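Local coordinates for protein Ddb_g0293866 (PDB 5LW6) that binds ADP-ribose through the macrodomain described here, one part of a longer Dictyostelium protein that probably takes part in DNA damage sensing and poly-ADP-ribose binding, at residues 74-79 against 243-248; 82-87 against 94-99; 170-175 against 192-197. All coordinates share one frame; numbering follows the deposited sequence.

Contact 1. Residues 74-79 against 243-248; sequences TEISAN and ETYHSL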
loop_
_atom_site.group_PDB
_atom_site.type_symbol
_atom_site.label_atom_id
_atom_site.label_comp_id
_atom_site.label_asym_id
_atom_site.label_seq_id
_atom_site.Cartn_x
_atom_site.Cartn_y
_atom_site.Cartn_z
ATOM N N THR A 74 -7.130 -10.708 5.915
ATOM C CA THR A 74 -7.607 -11.201 4.622
ATOM C C THR A 74 -8.998 -10.720 4.345
ATOM O O THR A 74 -9.295 -10.254 3.256
ATOM C CB THR A 74 -7.555 -12.745 4.583
ATOM O OG1 THR A 74 -6.193 -13.151 4.773
ATOM C CG2 THR A 74 -8.167 -13.299 3.269
ATOM N N GLU A 75 -9.885 -10.818 5.337
ATOM C CA GLU A 75 -11.272 -10.410 5.130
ATOM C C GLU A 75 -11.336 -8.895 4.851
ATOM O O GLU A 75 -12.077 -8.419 3.956
ATOM C CB GLU A 75 -12.106 -10.797 6.377
ATOM C CG GLU A 75 -12.998 -9.725 6.979
ATOM C CD GLU A 75 -13.370 -10.107 8.390
ATOM O OE1 GLU A 75 -13.642 -11.340 8.626
ATOM O OE2 GLU A 75 -13.384 -9.187 9.244
ATOM N N ILE A 76 -10.587 -8.123 5.621
ATOM C CA ILE A 76 -10.613 -6.667 5.476
ATOM C C ILE A 76 -10.037 -6.268 4.113
ATOM O O ILE A 76 -10.662 -5.516 3.402
ATOM C CB ILE A 76 -9.853 -5.992 6.606
ATOM C CG1 ILE A 76 -10.644 -6.081 7.885
ATOM C CG2 ILE A 76 -9.543 -4.515 6.307
ATOM C CD1 ILE A 76 -9.793 -5.868 9.097
ATOM N N SER A 77 -8.878 -6.808 3.753
ATOM C CA SER A 77 -8.218 -6.539 2.525
ATOM C C SER A 77 -9.162 -6.880 1.356
ATOM O O SER A 77 -9.385 -6.085 0.432
ATOM C CB SER A 77 -6.961 -7.502 2.416
ATOM O OG SER A 77 -6.313 -7.240 1.235
ATOM N N ALA A 78 -9.666 -8.109 1.350
ATOM C CA ALA A 78 -10.487 -8.585 0.212
ATOM C C ALA A 78 -11.734 -7.733 0.067
ATOM O O ALA A 78 -12.139 -7.362 -1.033
ATOM C CB ALA A 78 -10.918 -10.030 0.375
ATOM N N ASN A 79 -12.379 -7.463 1.200
ATOM C CA ASN A 79 -13.571 -6.686 1.165
ATOM C C ASN A 79 -13.303 -5.230 0.681
ATOM O O ASN A 79 -14.087 -4.672 -0.089
ATOM C CB ASN A 79 -14.314 -6.752 2.525
ATOM C CG ASN A 79 -15.199 -8.040 2.665
ATOM O OD1 ASN A 79 -15.541 -8.436 3.788
ATOM N ND2 ASN A 79 -15.560 -8.697 1.551
ATOM N N GLU A 243 -9.489 1.498 7.619
ATOM C CA GLU A 243 -9.283 2.887 7.288
ATOM C C GLU A 243 -7.978 3.074 6.497
ATOM O O GLU A 243 -7.908 3.936 5.639
ATOM C CB GLU A 243 -9.226 3.716 8.566
ATOM C CG GLU A 243 -8.966 5.198 8.379
ATOM C CD GLU A 243 -9.949 6.037 7.587
ATOM O OE1 GLU A 243 -11.073 5.615 7.202
ATOM O OE2 GLU A 243 -9.577 7.249 7.385
ATOM N N THR A 244 -6.955 2.291 6.815
ATOM C CA THR A 244 -5.680 2.289 6.051
ATOM C C THR A 244 -5.965 1.985 4.566
ATOM O O THR A 244 -5.493 2.693 3.687
ATOM C CB THR A 244 -4.626 1.384 6.650
ATOM O OG1 THR A 244 -4.506 1.551 8.083
ATOM C CG2 THR A 244 -3.328 1.650 6.034
ATOM N N TYR A 245 -6.763 0.978 4.307
ATOM C CA TYR A 245 -7.093 0.663 2.926
ATOM C C TYR A 245 -7.873 1.789 2.272
ATOM O O TYR A 245 -7.610 2.209 1.163
ATOM C CB TYR A 245 -7.871 -0.657 2.796
ATOM C CG TYR A 245 -6.979 -1.871 2.817
ATOM C CD1 TYR A 245 -6.314 -2.287 1.664
ATOM C CD2 TYR A 245 -6.757 -2.588 3.945
ATOM C CE1 TYR A 245 -5.482 -3.388 1.690
ATOM C CE2 TYR A 245 -5.926 -3.702 3.970
ATOM C CZ TYR A 245 -5.260 -4.091 2.837
ATOM O OH TYR A 245 -4.379 -5.212 2.860
ATOM N N HIS A 246 -8.856 2.319 2.982
ATOM C CA HIS A 246 -9.608 3.478 2.451
ATOM C C HIS A 246 -8.710 4.643 2.105
ATOM O O HIS A 246 -8.827 5.212 1.068
ATOM C CB HIS A 246 -10.708 3.890 3.422
ATOM C CG HIS A 246 -11.870 2.950 3.444
ATOM N ND1 HIS A 246 -12.629 2.713 4.580
ATOM C CD2 HIS A 246 -12.436 2.218 2.458
ATOM C CE1 HIS A 246 -13.576 1.828 4.291
ATOM N NE2 HIS A 246 -13.508 1.545 2.999
ATOM N N SER A 247 -7.804 4.996 3.006
ATOM C CA SER A 247 -6.830 6.037 2.761
ATOM C C SER A 247 -5.970 5.759 1.548
ATOM O O SER A 247 -5.670 6.668 0.729
ATOM C CB SER A 247 -5.930 6.153 3.983
ATOM O OG SER A 247 -6.718 6.684 4.995
ATOM N N LEU A 248 -5.495 4.535 1.437
ATOM C CA LEU A 248 -4.678 4.156 0.301
ATOM C C LEU A 248 -5.429 4.352 -1.004
ATOM O O LEU A 248 -4.911 4.884 -1.975
ATOM C CB LEU A 248 -4.220 2.720 0.519
ATOM C CG LEU A 248 -3.429 2.099 -0.618
ATOM C CD1 LEU A 248 -2.151 2.892 -0.885
ATOM C CD2 LEU A 248 -3.121 0.652 -0.264
#

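Contact 2. Residues 82-87 against 94-99; sequences SEYLHF and IKLKMM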
loop_
_atom_site.group_PDB
_atom_site.type_symbol
_atom_site.label_atom_id
_atom_site.label_comp_id
_atom_site.label_asym_id
_atom_site.label_seq_id
_atom_site.Cartn_x
_atom_site.Cartn_y
_atom_site.Cartn_z
ATOM N N SER A 82 -12.571 -5.261 -3.077
ATOM C CA SER A 82 -13.783 -5.486 -3.835
ATOM C C SER A 82 -14.688 -4.257 -3.811
ATOM O O SER A 82 -15.284 -3.902 -4.828
ATOM C CB SER A 82 -14.479 -6.814 -3.437
ATOM O OG SER A 82 -15.599 -6.972 -4.269
ATOM N N GLU A 83 -14.756 -3.547 -2.677
ATOM C CA GLU A 83 -15.510 -2.349 -2.563
ATOM C C GLU A 83 -15.023 -1.287 -3.568
ATOM O O GLU A 83 -15.833 -0.679 -4.304
ATOM C CB GLU A 83 -15.463 -1.814 -1.149
ATOM C CG GLU A 83 -16.236 -0.535 -0.862
ATOM C CD GLU A 83 -16.046 -0.030 0.574
ATOM O OE1 GLU A 83 -14.857 0.106 0.990
ATOM O OE2 GLU A 83 -17.059 0.248 1.303
ATOM N N TYR A 84 -13.723 -1.093 -3.595
ATOM C CA TYR A 84 -13.112 -0.127 -4.507
ATOM C C TYR A 84 -13.339 -0.556 -5.957
ATOM O O TYR A 84 -13.817 0.254 -6.797
ATOM C CB TYR A 84 -11.628 -0.055 -4.170
ATOM C CG TYR A 84 -10.846 0.908 -5.104
ATOM C CD1 TYR A 84 -10.863 2.287 -4.864
ATOM C CD2 TYR A 84 -10.158 0.453 -6.196
ATOM C CE1 TYR A 84 -10.166 3.165 -5.693
ATOM C CE2 TYR A 84 -9.469 1.325 -7.050
ATOM C CZ TYR A 84 -9.499 2.668 -6.820
ATOM O OH TYR A 84 -8.816 3.464 -7.739
ATOM N N LEU A 85 -13.052 -1.817 -6.294
ATOM C CA LEU A 85 -13.169 -2.260 -7.721
ATOM C C LEU A 85 -14.624 -2.231 -8.233
ATOM O O LEU A 85 -14.884 -1.908 -9.380
ATOM C CB LEU A 85 -12.494 -3.583 -7.938
ATOM C CG LEU A 85 -10.961 -3.592 -7.783
ATOM C CD1 LEU A 85 -10.451 -5.035 -7.907
ATOM C CD2 LEU A 85 -10.312 -2.732 -8.836
ATOM N N HIS A 86 -15.568 -2.603 -7.395
ATOM C CA HIS A 86 -16.992 -2.570 -7.779
ATOM C C HIS A 86 -17.442 -1.179 -7.979
ATOM O O HIS A 86 -18.169 -0.907 -8.928
ATOM C CB HIS A 86 -17.849 -3.231 -6.690
ATOM C CG HIS A 86 -17.774 -4.727 -6.734
ATOM N ND1 HIS A 86 -17.985 -5.531 -5.630
ATOM C CD2 HIS A 86 -17.471 -5.560 -7.747
ATOM C CE1 HIS A 86 -17.845 -6.800 -5.975
ATOM N NE2 HIS A 86 -17.501 -6.842 -7.249
ATOM N N PHE A 87 -17.057 -0.277 -7.100
ATOM C CA PHE A 87 -17.393 1.110 -7.246
ATOM C C PHE A 87 -16.890 1.623 -8.605
ATOM O O PHE A 87 -17.567 2.472 -9.262
ATOM C CB PHE A 87 -16.786 1.916 -6.135
ATOM C CG PHE A 87 -17.090 3.359 -6.160
ATOM C CD1 PHE A 87 -18.213 3.848 -5.551
ATOM C CD2 PHE A 87 -16.200 4.276 -6.789
ATOM C CE1 PHE A 87 -18.467 5.221 -5.597
ATOM C CE2 PHE A 87 -16.464 5.643 -6.808
ATOM C CZ PHE A 87 -17.587 6.106 -6.180
ATOM N N ILE A 94 -7.332 1.118 -13.918
ATOM C CA ILE A 94 -7.010 0.673 -12.604
ATOM C C ILE A 94 -6.382 -0.689 -12.687
ATOM O O ILE A 94 -6.846 -1.620 -13.363
ATOM C CB ILE A 94 -8.301 0.590 -11.763
ATOM C CG1 ILE A 94 -8.850 1.970 -11.482
ATOM C CG2 ILE A 94 -7.979 -0.102 -10.473
ATOM C CD1 ILE A 94 -10.263 2.005 -10.951
ATOM N N LYS A 95 -5.242 -0.827 -12.029
ATOM C CA LYS A 95 -4.549 -2.083 -11.901
ATOM C C LYS A 95 -4.044 -2.155 -10.475
ATOM O O LYS A 95 -3.318 -1.245 -10.022
ATOM C CB LYS A 95 -3.401 -2.147 -12.912
ATOM C CG LYS A 95 -2.827 -3.480 -13.040
ATOM C CD LYS A 95 -2.052 -3.614 -14.381
ATOM C CE LYS A 95 -1.358 -2.330 -14.882
ATOM N NZ LYS A 95 0.154 -2.380 -14.843
ATOM N N LEU A 96 -4.424 -3.218 -9.781
ATOM C CA LEU A 96 -4.038 -3.400 -8.365
ATOM C C LEU A 96 -3.191 -4.649 -8.260
ATOM O O LEU A 96 -3.595 -5.738 -8.777
ATOM C CB LEU A 96 -5.270 -3.517 -7.456
ATOM C CG LEU A 96 -6.229 -2.336 -7.369
ATOM C CD1 LEU A 96 -7.357 -2.610 -6.391
ATOM C CD2 LEU A 96 -5.510 -1.068 -7.040
ATOM N N LYS A 97 -2.001 -4.520 -7.702
ATOM C CA LYS A 97 -1.102 -5.638 -7.509
ATOM C C LYS A 97 -0.731 -5.691 -6.088
ATOM O O LYS A 97 -0.013 -4.816 -5.583
ATOM C CB LYS A 97 0.152 -5.538 -8.386
ATOM C CG LYS A 97 -0.240 -5.474 -9.868
ATOM C CD LYS A 97 0.927 -5.771 -10.798
ATOM C CE LYS A 97 0.478 -5.733 -12.268
ATOM N NZ LYS A 97 1.690 -5.875 -13.115
HETATM N N MSE A 98 -1.178 -6.735 -5.419
HETATM C CA MSE A 98 -0.920 -6.832 -3.997
HETATM C C MSE A 98 0.225 -7.784 -3.807
HETATM O O MSE A 98 0.210 -8.933 -4.205
HETATM C CB MSE A 98 -2.096 -7.272 -3.193
HETATM C CG MSE A 98 -1.839 -7.259 -1.706
HETATM SE SE MSE A 98 -3.460 -7.716 -0.667
HETATM C CE MSE A 98 -3.293 -9.517 -0.951
HETATM N N MSE A 99 1.238 -7.337 -3.105
HETATM C CA MSE A 99 2.455 -8.092 -2.929
HETATM C C MSE A 99 2.361 -8.840 -1.619
HETATM O O MSE A 99 2.226 -8.251 -0.577
HETATM C CB MSE A 99 3.654 -7.109 -2.865
HETATM C CG MSE A 99 3.705 -6.307 -4.182
HETATM SE SE MSE A 99 5.137 -4.978 -4.227
HETATM C CE MSE A 99 4.297 -3.601 -3.005
#

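Contact 3. Residues 170-175 against 192-197; sequences GTFEKV and ISLQNN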
loop_
_atom_site.group_PDB
_atom_site.type_symbol
_atom_site.label_atom_id
_atom_site.label_comp_id
_atom_site.label_asym_id
_atom_site.label_seq_id
_atom_site.Cartn_x
_atom_site.Cartn_y
_atom_site.Cartn_z
ATOM N N GLY A 170 18.547 9.889 2.538
ATOM C CA GLY A 170 18.580 11.269 3.044
ATOM C C GLY A 170 17.688 12.153 2.210
ATOM O O GLY A 170 16.886 12.961 2.733
ATOM N N THR A 171 17.752 11.969 0.890
ATOM C CA THR A 171 16.988 12.818 0.007
ATOM C C THR A 171 15.480 12.569 0.236
ATOM O O THR A 171 14.703 13.501 0.380
ATOM C CB THR A 171 17.305 12.595 -1.478
ATOM O OG1 THR A 171 18.735 12.729 -1.687
ATOM C CG2 THR A 171 16.539 13.632 -2.309
ATOM N N PHE A 172 15.102 11.289 0.265
ATOM C CA PHE A 172 13.687 10.993 0.350
ATOM C C PHE A 172 13.125 11.434 1.733
ATOM O O PHE A 172 11.999 11.940 1.806
ATOM C CB PHE A 172 13.461 9.533 0.106
ATOM C CG PHE A 172 12.002 9.165 -0.062
ATOM C CD1 PHE A 172 11.315 9.475 -1.207
ATOM C CD2 PHE A 172 11.324 8.403 0.912
ATOM C CE1 PHE A 172 9.971 9.160 -1.349
ATOM C CE2 PHE A 172 10.003 8.105 0.782
ATOM C CZ PHE A 172 9.332 8.449 -0.368
ATOM N N GLU A 173 13.882 11.239 2.770
ATOM C CA GLU A 173 13.435 11.584 4.121
ATOM C C GLU A 173 13.245 13.082 4.304
ATOM O O GLU A 173 12.310 13.505 4.973
ATOM C CB GLU A 173 14.388 11.029 5.133
ATOM C CG GLU A 173 14.263 9.512 5.289
ATOM C CD GLU A 173 15.016 8.969 6.501
ATOM O OE1 GLU A 173 15.799 9.754 7.146
ATOM O OE2 GLU A 173 14.854 7.781 6.861
ATOM N N LYS A 174 14.120 13.845 3.689
ATOM C CA LYS A 174 14.018 15.282 3.633
ATOM C C LYS A 174 12.791 15.781 2.881
ATOM O O LYS A 174 12.077 16.617 3.396
ATOM C CB LYS A 174 15.271 15.870 3.036
ATOM C CG LYS A 174 15.329 17.389 3.084
ATOM C CD LYS A 174 16.365 17.904 2.122
ATOM C CE LYS A 174 17.672 18.079 2.854
ATOM N NZ LYS A 174 18.737 18.430 1.878
ATOM N N VAL A 175 12.546 15.240 1.687
ATOM C CA VAL A 175 11.368 15.526 0.969
ATOM C C VAL A 175 10.116 15.129 1.785
ATOM O O VAL A 175 9.168 15.891 1.795
ATOM C CB VAL A 175 11.347 14.809 -0.388
ATOM C CG1 VAL A 175 9.995 14.957 -0.992
ATOM C CG2 VAL A 175 12.408 15.395 -1.323
ATOM N N ILE A 192 4.251 10.637 -1.816
ATOM C CA ILE A 192 5.339 11.499 -2.164
ATOM C C ILE A 192 5.623 11.280 -3.637
ATOM O O ILE A 192 5.979 10.204 -4.029
ATOM C CB ILE A 192 6.590 11.159 -1.337
ATOM C CG1 ILE A 192 6.329 11.426 0.151
ATOM C CG2 ILE A 192 7.847 11.947 -1.733
ATOM C CD1 ILE A 192 6.532 10.208 0.930
ATOM N N SER A 193 5.484 12.304 -4.445
ATOM C CA SER A 193 5.774 12.208 -5.856
ATOM C C SER A 193 7.292 12.163 -6.115
ATOM O O SER A 193 8.046 12.941 -5.547
ATOM C CB SER A 193 5.174 13.381 -6.607
ATOM O OG SER A 193 5.626 13.421 -7.964
ATOM N N LEU A 194 7.755 11.203 -6.894
ATOM C CA LEU A 194 9.118 11.178 -7.409
ATOM C C LEU A 194 9.273 12.151 -8.599
ATOM O O LEU A 194 10.363 12.489 -8.984
ATOM C CB LEU A 194 9.535 9.779 -7.835
ATOM C CG LEU A 194 9.277 8.674 -6.834
ATOM C CD1 LEU A 194 9.838 7.347 -7.251
ATOM C CD2 LEU A 194 9.819 9.066 -5.486
ATOM N N GLN A 195 8.170 12.592 -9.166
ATOM C CA GLN A 195 8.194 13.527 -10.332
ATOM C C GLN A 195 8.361 14.967 -10.040
ATOM O O GLN A 195 9.194 15.621 -10.647
ATOM C CB GLN A 195 6.919 13.419 -11.128
ATOM C CG GLN A 195 6.778 12.097 -11.770
ATOM C CD GLN A 195 5.577 12.063 -12.695
ATOM O OE1 GLN A 195 4.415 12.070 -12.242
ATOM N NE2 GLN A 195 5.846 12.004 -13.992
ATOM N N ASN A 196 7.527 15.499 -9.168
ATOM C CA ASN A 196 7.435 16.948 -9.017
ATOM C C ASN A 196 8.479 17.251 -8.048
ATOM O O ASN A 196 8.368 18.204 -7.360
ATOM C CB ASN A 196 6.100 17.356 -8.425
ATOM C CG ASN A 196 4.934 16.619 -9.064
ATOM O OD1 ASN A 196 4.934 16.340 -10.267
ATOM N ND2 ASN A 196 3.927 16.318 -8.266
ATOM N N ASN A 197 9.458 16.367 -7.934
ATOM C CA ASN A 197 10.244 16.304 -6.709
ATOM C C ASN A 197 11.716 16.436 -6.907
ATOM O O ASN A 197 12.517 16.016 -6.022
#

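Contact 1. Residues 74-79 against 243-248
Tyr-245 OH is held by two partners: it takes a weak hydrogen bond from Ser-77 OG at 3.2 Å, and it is also bonded to the backbone N of Ile-61, its stronger polar partner. Ser-77 can offer its hydroxyl because OG stands anti to the backbone N (chi1 -180°), a position from which it reaches the phenol oxygen. The same serine meets the ring itself: Ser-77 CA sits over one face, displaced toward the rim, in a CH-pi contact 4.1 Å from the centroid of the Tyr-245 ring and 23° off the normal. The small serine suits this close approach, with Ser-77 CA and Tyr-245 CA 7.3 Å apart. Ile-76 adds an apolar touch, its CG2 lying obliquely 4.1 Å from Tyr-245 CD2. A leucine in place of Tyr-245 would probably leave the Ser-77 hydroxyl and the Ile-61 amide without their shared partner and take away the flat surface under Ser-77 CA. Helix 70-87 thus packs on helix 237-253, where Ile-76 also touches Lys-238, Leu-241 and Leu-242; Tyr-245 touches Phe-58 of strand 55-59, and Thr-74 lies against helix 107-116.

Contact 2. Residues 82-87 against 94-99
The last turns of helix 70-87 pass over the start of strand 95-101, and the backbones come nearest at Leu-85 and Ile-94, whose CA atoms are 8.4 Å apart. Such a spacing leaves a layer for side chains. Ile-94, just ahead of the strand, and Leu-96, two residues on, both direct their CB toward the helix, while Lys-95 between them turns away; branched apolar residues thus meet the helix and the lysine is left on the other side of the sheet.

From the helix come Tyr-84 and Leu-85. With CG anti to the backbone N (chi1 178°), the Tyr-84 ring extends from the helix to face the oncoming Ile-94. Ile-94 CG2 lies in the plane of the ring at its edge, 4.0 Å from Tyr-84 CE2, and the other branch of the isoleucine reaches farther out, with Ile-94 CD1 3.8 Å from Tyr-84 OH. That hydroxyl finds its polar partner in Asp-253, so the phenol can be buried among hydrocarbon and still be satisfied. Leu-96 CD1 comes obliquely to the same ring, 4.2 Å from Tyr-84 CD2.

Leu-85 is the second helix residue of the contact. It meets Leu-96 tip to tip, Leu-85 CD2 to Leu-96 CD1 at 3.8 Å, and runs alongside Ile-94, the two pointing in contrary directions, with Leu-85 CD2 3.9 Å from Ile-94 CG2. One methyl, CD2, therefore serves both strand residues.

Beyond the segments, Phe-249 stacks on Tyr-84, and Phe-125 of strand 125-130 touches Leu-85 and Leu-96. Strand 55-59, helix 70-87 and strand 95-101 form a beta-alpha-beta unit whose two strands are parallel neighbours; a helix packed by apolar residues on the strand that follows it is characteristic of this crossover, a building block of the alpha/beta macrodomain fold.

Contact 3. Residues 170-175 against 192-197
The Phe-172 ring receives Ile-192 and Leu-194 obliquely, so that its outer atoms, not the middle of the ring, make the contact. Ile-192 arrives from the opposite direction and straddles the far end: Ile-192 CG2 lies 3.5 Å from Phe-172 CE1, and Ile-192 CD1 lies 3.6 Å from Phe-172 CZ. Both branches of the isoleucine are used, and the beta carbon fills the angle between them, Ile-192 CB being 3.9 Å from Phe-172 CE1. The Ile-192 chi2 of 122° lies off the staggered values and brings CD1 against CZ. Leu-194 contributes less, with CD2 4.1 Å from Phe-172 CE1. Another aromatic, Tyr-164 of helix 161-167, meets Phe-172 edge-to-face.

A turn farther along helix 169-179, Val-175 directs its CB toward the other segment. Its CG1, anti to the backbone N (chi1 170°), crosses Ile-192 obliquely, with Val-175 CG1 3.8 Å from Ile-192 CG2. This one methyl of Ile-192 is therefore shared by the phenylalanine and the valine, a use that suits a beta-branched residue near the end of a strand.

After Ser-193 the strand gives way to a turn. The CB of Ser-193 is directed away from the helix, and its OG accepts from the backbone N of Asn-196 at 3.1 Å (N-H...O 163°) and from Gln-195 N at 2.9 Å, an ST motif combined with an ST turn. Serine suits this place because its short hydroxyl can bind amides of the turn it begins.

Across the contact the side-chain atoms that meet are all carbon. Between these two segments the attraction is therefore probably the burial and close fit of apolar side chains, with no directional polar bond among them.

Contacts 1 and 2 both draw on helix 70-87, and their centres lie about 10 Å apart. They join directly: His-246 NE2 and Glu-83 OE1, 2.8 Å apart, probably form a hydrogen bond, and Ser-77 OG packs 3.5 Å from the selenium SE of Met-98, a selenomethionine introduced by labelling. Contact 3 stands on the other side of the domain's centre, with its own centre about 26 Å from each of the others; its nearest atoms remain about 10 Å from contact 1 and 13 Å from contact 2. The six-stranded sheet links contacts 2 and 3. All three are structural packing, and none can be assigned to the ADP-ribose pocket.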